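PDB 7B04: nitrite oxidoreductase subunit B from Kuenenia stuttgartiensis, which probably carries electrons through its iron-sulfur clusters between the catalytic subunit and a heme b in the nitrite-oxidising complex of an anammox bacterium. Local coordinates for residues Thr160-Gln172 / Arg309-Gly321. Numbering follows the deposited sequence.
Sequences TLPEHSRWFFYLQ and RWAPRAYLRQMFG
W167 turns one face of its indole to P312, whose CD sits over the middle of the five-membered ring, 3.4 Å from its centroid, in a CH-pi contact. The far rim of the same indole leans on Y315: W167 CH2 stands 3.7 Å from Y315 CD2, above one face of the phenol ring. With chi1 at 66°, CG of W167 is wedged between the backbone N and the carbonyl carbon, which lays the ring along the proline at the N-cap of helix 313-320. Cutting W167 back to an alanine is likely to leave P312 and the face of Y315 without their aromatic cover and open a gap beside the start of the helix. F169, the first residue of strand 169-172, meets Y315 edge to edge through CZ and CE1, while M319 SD approaches the F169 ring edge, 3.8 Å from CZ, as a Met-aromatic contact. W310 makes two kinds of contact: its CB packs over the centre of the H164 imidazole, a CH-pi contact, and its NE1 donates to F168 O (3.3 Å), which is near the indole plane although the donor stands well above the carbonyl plane. H164 N returns a nearly straight 2.9 Å bond to W310 O, and H164 ND1 is hydrogen-bonded to the hydroxyl of Y337 of the neighbouring subunit A. E163 OE2 takes a weak bond from R313 N at the first turn; the R313 guanidinium instead folds back, NH1 and NH2 both gripping R309 O. Two hydrogen bonds thus tie W310 to H164 and F168, the helix start gains a weak one, and mainly apolar and aromatic packing joins the helix to the strand carrying Q172, which touches an iron-sulfur cluster.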
loop_
_atom_site.group_PDB
_atom_site.type_symbol
_atom_site.label_atom_id
_atom_site.label_comp_id
_atom_site.label_asym_id
_atom_site.label_seq_id
_atom_site.Cartn_x
_atom_site.Cartn_y
_atom_site.Cartn_z
ATOM N N THR A 160 -5.186 -18.053 -18.785
ATOM C CA THR A 160 -5.238 -17.432 -20.105
ATOM C C THR A 160 -6.643 -16.887 -20.345
ATOM O O THR A 160 -7.603 -17.253 -19.659
ATOM C CB THR A 160 -4.863 -18.414 -21.220
ATOM O OG1 THR A 160 -4.828 -17.720 -22.474
ATOM C CG2 THR A 160 -5.913 -19.520 -21.314
ATOM N N LEU A 161 -6.748 -15.985 -21.315
ATOM C CA LEU A 161 -8.044 -15.518 -21.763
ATOM C C LEU A 161 -8.717 -16.636 -22.558
ATOM O O LEU A 161 -8.043 -17.469 -23.169
ATOM C CB LEU A 161 -7.891 -14.256 -22.604
ATOM C CG LEU A 161 -7.511 -12.955 -21.885
ATOM C CD1 LEU A 161 -7.205 -11.864 -22.897
ATOM C CD2 LEU A 161 -8.595 -12.480 -20.916
ATOM N N PRO A 162 -10.058 -16.662 -22.599
ATOM C CA PRO A 162 -11.037 -15.663 -22.147
ATOM C C PRO A 162 -11.323 -15.635 -20.642
ATOM O O PRO A 162 -11.679 -14.585 -20.105
ATOM C CB PRO A 162 -12.313 -16.104 -22.887
ATOM C CG PRO A 162 -11.830 -17.005 -24.017
ATOM C CD PRO A 162 -10.712 -17.724 -23.391
ATOM N N GLU A 163 -11.117 -16.761 -19.955
ATOM C CA GLU A 163 -11.361 -16.862 -18.517
ATOM C C GLU A 163 -10.162 -17.504 -17.835
ATOM O O GLU A 163 -9.712 -18.577 -18.249
ATOM C CB GLU A 163 -12.622 -17.681 -18.207
ATOM C CG GLU A 163 -13.911 -17.185 -18.830
ATOM C CD GLU A 163 -15.054 -18.166 -18.613
ATOM O OE1 GLU A 163 -14.790 -19.211 -17.993
ATOM O OE2 GLU A 163 -16.195 -17.912 -19.060
ATOM N N HIS A 164 -9.665 -16.856 -16.785
ATOM C CA HIS A 164 -8.511 -17.354 -16.046
ATOM C C HIS A 164 -8.949 -18.497 -15.135
ATOM O O HIS A 164 -9.881 -18.347 -14.336
ATOM C CB HIS A 164 -7.891 -16.248 -15.199
ATOM C CG HIS A 164 -7.234 -15.156 -15.989
ATOM N ND1 HIS A 164 -6.541 -14.127 -15.381
ATOM C CD2 HIS A 164 -7.158 -14.927 -17.324
ATOM C CE1 HIS A 164 -6.062 -13.317 -16.305
ATOM N NE2 HIS A 164 -6.422 -13.778 -17.490
ATOM N N SER A 165 -8.278 -19.645 -15.253
ATOM C CA SER A 165 -8.547 -20.763 -14.352
ATOM C C SER A 165 -8.291 -20.362 -12.903
ATOM O O SER A 165 -9.137 -20.571 -12.026
ATOM C CB SER A 165 -7.691 -21.971 -14.742
ATOM O OG SER A 165 -6.314 -21.670 -14.597
ATOM N N ARG A 166 -7.126 -19.780 -12.637
ATOM C CA ARG A 166 -6.804 -19.200 -11.339
ATOM C C ARG A 166 -7.036 -17.698 -11.439
ATOM O O ARG A 166 -6.363 -17.018 -12.221
ATOM C CB ARG A 166 -5.359 -19.513 -10.948
ATOM C CG ARG A 166 -5.010 -19.252 -9.490
ATOM C CD ARG A 166 -3.616 -19.776 -9.176
ATOM N NE ARG A 166 -3.537 -21.229 -9.299
ATOM C CZ ARG A 166 -2.412 -21.929 -9.190
ATOM N NH1 ARG A 166 -1.258 -21.306 -8.999
ATOM N NH2 ARG A 166 -2.437 -23.249 -9.310
ATOM N N TRP A 167 -7.979 -17.179 -10.654
ATOM C CA TRP A 167 -8.447 -15.822 -10.894
ATOM C C TRP A 167 -8.872 -15.145 -9.602
ATOM O O TRP A 167 -9.225 -15.794 -8.613
ATOM C CB TRP A 167 -9.628 -15.819 -11.871
ATOM C CG TRP A 167 -10.845 -16.495 -11.307
ATOM C CD1 TRP A 167 -11.147 -17.824 -11.372
ATOM C CD2 TRP A 167 -11.914 -15.876 -10.578
ATOM N NE1 TRP A 167 -12.340 -18.071 -10.736
ATOM C CE2 TRP A 167 -12.830 -16.891 -10.240
ATOM C CE3 TRP A 167 -12.187 -14.563 -10.185
ATOM C CZ2 TRP A 167 -14.000 -16.634 -9.527
ATOM C CZ3 TRP A 167 -13.348 -14.310 -9.476
ATOM C CH2 TRP A 167 -14.240 -15.340 -9.155
ATOM N N PHE A 168 -8.836 -13.815 -9.640
ATOM C CA PHE A 168 -9.378 -12.932 -8.616
ATOM C C PHE A 168 -9.378 -11.517 -9.174
ATOM O O PHE A 168 -8.525 -11.165 -9.994
ATOM C CB PHE A 168 -8.580 -13.001 -7.304
ATOM C CG PHE A 168 -7.277 -12.248 -7.334
ATOM C CD1 PHE A 168 -7.155 -11.023 -6.700
ATOM C CD2 PHE A 168 -6.169 -12.775 -7.972
ATOM C CE1 PHE A 168 -5.958 -10.336 -6.706
ATOM C CE2 PHE A 168 -4.969 -12.086 -7.989
ATOM C CZ PHE A 168 -4.865 -10.864 -7.358
ATOM N N PHE A 169 -10.349 -10.717 -8.738
ATOM C CA PHE A 169 -10.462 -9.336 -9.184
ATOM C C PHE A 169 -10.891 -8.477 -8.005
ATOM O O PHE A 169 -11.205 -8.979 -6.922
ATOM C CB PHE A 169 -11.439 -9.189 -10.364
ATOM C CG PHE A 169 -12.881 -9.433 -10.009
ATOM C CD1 PHE A 169 -13.410 -10.712 -10.045
ATOM C CD2 PHE A 169 -13.713 -8.380 -9.658
ATOM C CE1 PHE A 169 -14.736 -10.941 -9.726
ATOM C CE2 PHE A 169 -15.040 -8.602 -9.336
ATOM C CZ PHE A 169 -15.551 -9.884 -9.372
ATOM N N TYR A 170 -10.906 -7.167 -8.226
ATOM C CA TYR A 170 -11.097 -6.190 -7.163
ATOM C C TYR A 170 -12.450 -5.512 -7.318
ATOM O O TYR A 170 -12.818 -5.095 -8.421
ATOM C CB TYR A 170 -9.974 -5.153 -7.171
ATOM C CG TYR A 170 -8.601 -5.746 -6.961
ATOM C CD1 TYR A 170 -8.353 -6.606 -5.899
ATOM C CD2 TYR A 170 -7.554 -5.449 -7.823
ATOM C CE1 TYR A 170 -7.101 -7.153 -5.701
ATOM C CE2 TYR A 170 -6.296 -5.991 -7.633
ATOM C CZ TYR A 170 -6.077 -6.843 -6.569
ATOM O OH TYR A 170 -4.831 -7.385 -6.368
ATOM N N LEU A 171 -13.185 -5.403 -6.214
ATOM C CA LEU A 171 -14.481 -4.738 -6.190
ATOM C C LEU A 171 -14.388 -3.520 -5.284
ATOM O O LEU A 171 -14.068 -3.646 -4.098
ATOM C CB LEU A 171 -15.576 -5.691 -5.705
ATOM C CG LEU A 171 -17.015 -5.182 -5.766
ATOM C CD1 LEU A 171 -17.386 -4.770 -7.182
ATOM C CD2 LEU A 171 -17.962 -6.251 -5.248
ATOM N N GLN A 172 -14.662 -2.349 -5.848
ATOM C CA GLN A 172 -14.527 -1.072 -5.159
ATOM C C GLN A 172 -15.917 -0.552 -4.818
ATOM O O GLN A 172 -16.706 -0.251 -5.719
ATOM C CB GLN A 172 -13.768 -0.064 -6.023
ATOM C CG GLN A 172 -12.560 -0.647 -6.745
ATOM C CD GLN A 172 -12.932 -1.349 -8.038
ATOM O OE1 GLN A 172 -14.021 -1.149 -8.577
ATOM N NE2 GLN A 172 -12.033 -2.188 -8.535
ATOM N N ARG A 309 -12.245 -8.465 -17.752
ATOM C CA ARG A 309 -12.173 -9.251 -18.980
ATOM C C ARG A 309 -11.797 -10.705 -18.725
ATOM O O ARG A 309 -12.032 -11.552 -19.594
ATOM C CB ARG A 309 -11.176 -8.617 -19.951
ATOM C CG ARG A 309 -9.735 -8.676 -19.485
ATOM C CD ARG A 309 -8.779 -8.254 -20.586
ATOM N NE ARG A 309 -7.386 -8.388 -20.171
ATOM C CZ ARG A 309 -6.348 -8.261 -20.990
ATOM N NH1 ARG A 309 -5.115 -8.399 -20.524
ATOM N NH2 ARG A 309 -6.542 -7.996 -22.275
ATOM N N TRP A 310 -11.220 -11.014 -17.565
ATOM C CA TRP A 310 -10.582 -12.301 -17.327
ATOM C C TRP A 310 -11.341 -13.197 -16.360
ATOM O O TRP A 310 -10.998 -14.379 -16.246
ATOM C CB TRP A 310 -9.166 -12.086 -16.781
ATOM C CG TRP A 310 -9.166 -11.438 -15.433
ATOM C CD1 TRP A 310 -9.151 -12.065 -14.222
ATOM C CD2 TRP A 310 -9.201 -10.034 -15.159
ATOM N NE1 TRP A 310 -9.168 -11.137 -13.209
ATOM C CE2 TRP A 310 -9.198 -9.882 -13.758
ATOM C CE3 TRP A 310 -9.231 -8.890 -15.962
ATOM C CZ2 TRP A 310 -9.223 -8.632 -13.145
ATOM C CZ3 TRP A 310 -9.256 -7.651 -15.351
ATOM C CH2 TRP A 310 -9.252 -7.532 -13.955
ATOM N N ALA A 311 -12.344 -12.680 -15.668
ATOM C CA ALA A 311 -13.025 -13.471 -14.659
ATOM C C ALA A 311 -14.032 -14.417 -15.310
ATOM O O ALA A 311 -14.505 -14.159 -16.421
ATOM C CB ALA A 311 -13.738 -12.562 -13.664
ATOM N N PRO A 312 -14.354 -15.528 -14.650
ATOM C CA PRO A 312 -15.381 -16.432 -15.182
ATOM C C PRO A 312 -16.681 -15.689 -15.434
ATOM O O PRO A 312 -17.179 -14.958 -14.574
ATOM C CB PRO A 312 -15.534 -17.479 -14.075
ATOM C CG PRO A 312 -14.215 -17.490 -13.396
ATOM C CD PRO A 312 -13.715 -16.073 -13.440
ATOM N N ARG A 313 -17.228 -15.870 -16.639
ATOM C CA ARG A 313 -18.413 -15.110 -17.012
ATOM C C ARG A 313 -19.612 -15.474 -16.148
ATOM O O ARG A 313 -20.423 -14.599 -15.833
ATOM C CB ARG A 313 -18.735 -15.332 -18.491
ATOM C CG ARG A 313 -17.616 -14.926 -19.441
ATOM C CD ARG A 313 -17.504 -13.416 -19.567
ATOM N NE ARG A 313 -16.557 -13.019 -20.607
ATOM C CZ ARG A 313 -15.262 -12.801 -20.395
ATOM N NH1 ARG A 313 -14.474 -12.443 -21.400
ATOM N NH2 ARG A 313 -14.754 -12.938 -19.178
ATOM N N ALA A 314 -19.701 -16.726 -15.691
ATOM C CA ALA A 314 -20.823 -17.134 -14.848
ATOM C C ALA A 314 -20.856 -16.336 -13.551
ATOM O O ALA A 314 -21.912 -15.844 -13.137
ATOM C CB ALA A 314 -20.741 -18.632 -14.556
ATOM N N TYR A 315 -19.704 -16.197 -12.896
ATOM C CA TYR A 315 -19.635 -15.388 -11.684
ATOM C C TYR A 315 -19.976 -13.932 -11.983
ATOM O O TYR A 315 -20.675 -13.276 -11.203
ATOM C CB TYR A 315 -18.246 -15.506 -11.053
ATOM C CG TYR A 315 -18.111 -14.862 -9.687
ATOM C CD1 TYR A 315 -18.588 -15.493 -8.544
ATOM C CD2 TYR A 315 -17.493 -13.626 -9.540
ATOM C CE1 TYR A 315 -18.461 -14.908 -7.294
ATOM C CE2 TYR A 315 -17.362 -13.034 -8.297
ATOM C CZ TYR A 315 -17.847 -13.677 -7.179
ATOM O OH TYR A 315 -17.715 -13.086 -5.943
ATOM N N LEU A 316 -19.476 -13.408 -13.107
ATOM C CA LEU A 316 -19.711 -12.007 -13.446
ATOM C C LEU A 316 -21.185 -11.715 -13.728
ATOM O O LEU A 316 -21.699 -10.671 -13.307
ATOM C CB LEU A 316 -18.854 -11.615 -14.650
ATOM C CG LEU A 316 -17.332 -11.552 -14.486
ATOM C CD1 LEU A 316 -16.706 -10.875 -15.696
ATOM C CD2 LEU A 316 -16.944 -10.828 -13.205
ATOM N N ARG A 317 -21.889 -12.614 -14.437
ATOM C CA ARG A 317 -23.317 -12.387 -14.673
ATOM C C ARG A 317 -24.109 -12.378 -13.375
ATOM O O ARG A 317 -25.063 -11.604 -13.237
ATOM C CB ARG A 317 -23.938 -13.419 -15.624
ATOM C CG ARG A 317 -23.094 -13.951 -16.747
ATOM C CD ARG A 317 -23.842 -15.086 -17.419
ATOM N NE ARG A 317 -22.961 -16.087 -18.010
ATOM C CZ ARG A 317 -22.448 -15.996 -19.231
ATOM N NH1 ARG A 317 -22.726 -14.944 -19.983
ATOM N NH2 ARG A 317 -21.658 -16.954 -19.697
ATOM N N GLN A 318 -23.769 -13.260 -12.436
ATOM C CA GLN A 318 -24.505 -13.299 -11.180
ATOM C C GLN A 318 -24.277 -12.041 -10.354
ATOM O O GLN A 318 -25.136 -11.679 -9.541
ATOM C CB GLN A 318 -24.100 -14.546 -10.383
ATOM C CG GLN A 318 -24.047 -14.340 -8.876
ATOM C CD GLN A 318 -23.341 -15.452 -8.134
ATOM O OE1 GLN A 318 -23.759 -16.609 -8.175
ATOM N NE2 GLN A 318 -22.268 -15.104 -7.435
ATOM N N MET A 319 -23.190 -11.318 -10.611
ATOM C CA MET A 319 -22.845 -10.120 -9.859
ATOM C C MET A 319 -23.311 -8.837 -10.535
ATOM O O MET A 319 -23.731 -7.902 -9.847
ATOM C CB MET A 319 -21.330 -10.057 -9.635
ATOM C CG MET A 319 -20.873 -8.848 -8.843
ATOM S SD MET A 319 -19.095 -8.822 -8.559
ATOM C CE MET A 319 -18.949 -9.985 -7.204
ATOM N N PHE A 320 -23.261 -8.770 -11.866
ATOM C CA PHE A 320 -23.589 -7.548 -12.591
ATOM C C PHE A 320 -24.762 -7.715 -13.551
ATOM O O PHE A 320 -25.069 -6.780 -14.301
ATOM C CB PHE A 320 -22.366 -7.046 -13.367
ATOM C CG PHE A 320 -21.172 -6.762 -12.503
ATOM C CD1 PHE A 320 -21.161 -5.674 -11.646
ATOM C CD2 PHE A 320 -20.055 -7.581 -12.555
ATOM C CE1 PHE A 320 -20.060 -5.411 -10.853
ATOM C CE2 PHE A 320 -18.951 -7.322 -11.765
ATOM C CZ PHE A 320 -18.953 -6.236 -10.913
ATOM N N GLY A 321 -25.427 -8.866 -13.548
ATOM C CA GLY A 321 -26.548 -9.091 -14.429
ATOM C C GLY A 321 -26.126 -9.677 -15.761
ATOM O O GLY A 321 -24.968 -10.052 -15.964
#